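Local coordinates for protein rhamnogalacturonan endolyase YesW (PDB 2Z8R) that cleaves the rhamnogalacturonan backbone of plant cell-wall pectin internally by beta-elimination, as a family 11 polysaccharide lyase that requires calcium or manganese, at residues Tyr178-Val183 / Asn555-Gln560. Numbering follows the deposited sequence.
Sequences YTQFMV and NIAYNQ. With CA (calcium ion), chain J.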
loop_
_atom_site.group_PDB
_atom_site.type_symbol
_atom_site.label_atom_id
_atom_site.label_comp_id
_atom_site.label_asym_id
_atom_site.label_seq_id
_atom_site.Cartn_x
_atom_site.Cartn_y
_atom_site.Cartn_z
ATOM N N TYR A 178 -4.100 9.983 11.536
ATOM C CA TYR A 178 -4.226 11.366 11.079
ATOM C C TYR A 178 -3.899 11.475 9.586
ATOM O O TYR A 178 -4.767 11.218 8.763
ATOM C CB TYR A 178 -3.419 12.315 11.991
ATOM C CG TYR A 178 -3.999 12.360 13.400
ATOM C CD1 TYR A 178 -5.119 13.145 13.691
ATOM C CD2 TYR A 178 -3.444 11.595 14.437
ATOM C CE1 TYR A 178 -5.666 13.166 14.978
ATOM C CE2 TYR A 178 -3.991 11.603 15.722
ATOM C CZ TYR A 178 -5.099 12.395 15.985
ATOM O OH TYR A 178 -5.650 12.402 17.264
ATOM N N THR A 179 -2.664 11.821 9.223
ATOM C CA THR A 179 -2.322 11.983 7.804
ATOM C C THR A 179 -2.360 10.662 7.046
ATOM O O THR A 179 -1.720 9.687 7.451
ATOM C CB THR A 179 -0.922 12.595 7.634
ATOM O OG1 THR A 179 -0.883 13.882 8.251
ATOM C CG2 THR A 179 -0.555 12.744 6.161
ATOM N N GLN A 180 -3.124 10.649 5.952
ATOM C CA GLN A 180 -3.238 9.503 5.045
ATOM C C GLN A 180 -2.910 10.058 3.673
ATOM O O GLN A 180 -3.668 10.867 3.129
ATOM C CB GLN A 180 -4.670 8.940 5.057
ATOM C CG GLN A 180 -5.279 8.776 6.472
ATOM C CD GLN A 180 -4.443 7.946 7.450
ATOM O OE1 GLN A 180 -4.559 8.101 8.684
ATOM N NE2 GLN A 180 -3.626 7.062 6.918
ATOM N N PHE A 181 -1.758 9.674 3.121
ATOM C CA PHE A 181 -1.258 10.372 1.933
ATOM C C PHE A 181 -1.348 9.536 0.675
ATOM O O PHE A 181 -0.906 8.384 0.652
ATOM C CB PHE A 181 0.155 10.948 2.149
ATOM C CG PHE A 181 1.222 9.918 2.474
ATOM C CD1 PHE A 181 2.157 9.523 1.508
ATOM C CD2 PHE A 181 1.323 9.390 3.755
ATOM C CE1 PHE A 181 3.155 8.602 1.823
ATOM C CE2 PHE A 181 2.319 8.458 4.069
ATOM C CZ PHE A 181 3.231 8.062 3.090
ATOM N N MET A 182 -1.918 10.123 -0.373
ATOM C CA MET A 182 -2.126 9.426 -1.629
ATOM C C MET A 182 -1.137 9.911 -2.661
ATOM O O MET A 182 -1.013 11.117 -2.900
ATOM C CB MET A 182 -3.561 9.628 -2.131
ATOM C CG MET A 182 -4.603 8.853 -1.343
ATOM S SD MET A 182 -4.325 7.062 -1.385
ATOM C CE MET A 182 -3.879 6.774 0.323
ATOM N N VAL A 183 -0.439 8.961 -3.272
ATOM C CA VAL A 183 0.528 9.274 -4.325
ATOM C C VAL A 183 0.048 8.598 -5.604
ATOM O O VAL A 183 -0.100 7.380 -5.662
ATOM C CB VAL A 183 1.949 8.791 -3.944
ATOM C CG1 VAL A 183 2.956 9.207 -5.039
ATOM C CG2 VAL A 183 2.349 9.362 -2.587
ATOM N N ASN A 555 0.057 2.730 3.177
ATOM C CA ASN A 555 0.413 3.560 4.324
ATOM C C ASN A 555 -0.739 3.802 5.274
ATOM O O ASN A 555 -0.513 4.067 6.453
ATOM C CB ASN A 555 1.022 4.909 3.909
ATOM C CG ASN A 555 0.017 5.852 3.273
ATOM O OD1 ASN A 555 -0.164 5.860 2.046
ATOM N ND2 ASN A 555 -0.636 6.656 4.094
ATOM N N ILE A 556 -1.972 3.751 4.785
ATOM C CA ILE A 556 -3.045 4.321 5.613
ATOM C C ILE A 556 -3.273 3.581 6.928
ATOM O O ILE A 556 -3.268 2.343 6.990
ATOM C CB ILE A 556 -4.358 4.543 4.842
ATOM C CG1 ILE A 556 -5.116 3.244 4.615
ATOM C CG2 ILE A 556 -4.079 5.287 3.506
ATOM C CD1 ILE A 556 -6.525 3.456 4.010
ATOM N N ALA A 557 -3.444 4.381 7.980
ATOM C CA ALA A 557 -3.774 3.894 9.308
ATOM C C ALA A 557 -2.999 2.604 9.597
ATOM O O ALA A 557 -1.765 2.636 9.573
ATOM C CB ALA A 557 -5.290 3.729 9.453
ATOM N N TYR A 558 -3.674 1.487 9.879
ATOM C CA TYR A 558 -2.955 0.239 10.152
ATOM C C TYR A 558 -2.682 -0.502 8.860
ATOM O O TYR A 558 -3.531 -1.246 8.343
ATOM C CB TYR A 558 -3.692 -0.642 11.156
ATOM C CG TYR A 558 -3.792 -0.052 12.555
ATOM C CD1 TYR A 558 -2.936 0.969 12.989
ATOM C CD2 TYR A 558 -4.730 -0.546 13.455
ATOM C CE1 TYR A 558 -3.038 1.491 14.282
ATOM C CE2 TYR A 558 -4.830 -0.033 14.751
ATOM C CZ TYR A 558 -3.985 0.995 15.147
ATOM O OH TYR A 558 -4.082 1.530 16.422
ATOM N N ASN A 559 -1.484 -0.237 8.338
ATOM C CA ASN A 559 -1.009 -0.757 7.059
ATOM C C ASN A 559 -1.384 -2.219 6.857
ATOM O O ASN A 559 -1.098 -3.048 7.713
ATOM C CB ASN A 559 0.529 -0.698 6.997
ATOM C CG ASN A 559 1.111 0.678 7.298
ATOM O OD1 ASN A 559 0.592 1.447 8.123
ATOM N ND2 ASN A 559 2.248 0.963 6.673
ATOM N N GLN A 560 -1.972 -2.528 5.703
ATOM C CA GLN A 560 -2.285 -3.906 5.323
ATOM C C GLN A 560 -1.514 -4.297 4.060
ATOM O O GLN A 560 -1.167 -3.434 3.253
ATOM C CB GLN A 560 -3.792 -4.077 5.076
ATOM C CG GLN A 560 -4.655 -3.756 6.294
ATOM C CD GLN A 560 -4.410 -4.697 7.445
ATOM O OE1 GLN A 560 -3.925 -4.287 8.519
ATOM N NE2 GLN A 560 -4.702 -5.951 7.228
HETATM CA CA CA J . 0.109 3.733 8.661
HETATM O O HOH W 1 -0.192 7.503 6.655
HETATM O O HOH W 2 -0.710 5.942 8.893
HETATM O O HOH W 3 0.799 3.881 10.869
#
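The side-chain amide of N555 lies over one face of the F181 ring, the two planes 23° apart, with CG of N555 3.6 Å above the ring plane and offset toward the rim at CE2. The amide end of Q180, whose way round is uncertain, lies alongside I556 and the backbone N of A557. F181 reaches its place because its CG sits between its own backbone N and carbonyl carbon (chi1 60°), and N555 turns the same way. With an alanine here instead of F181, the N555 amide is likely to lose the flat surface it lies on, and a gap would open beside I131 of strand 129-136. CE of M182 meets CG2 of I556 at 3.5 Å: the CA–CB bond of M182 points away from the 555-560 loop, but a bend (chi2 -60°) brings the methyl back. Here residues leading into strand 182-184, an edge strand of one beta-propeller blade, and M182 within it meet the loop after helix 545-553, buried with the contact's centre about 8 Å from that of the chain. That loop wraps a calcium ion, bound by backbone O of N555 and of A557 (2.3 and 2.4 Å), by OD1 of N559 at 2.4 Å, by two waters and by D116. Another water donates to O of T179 at 2.8 Å and, weakly, to O of N555. Y558 binds substrate.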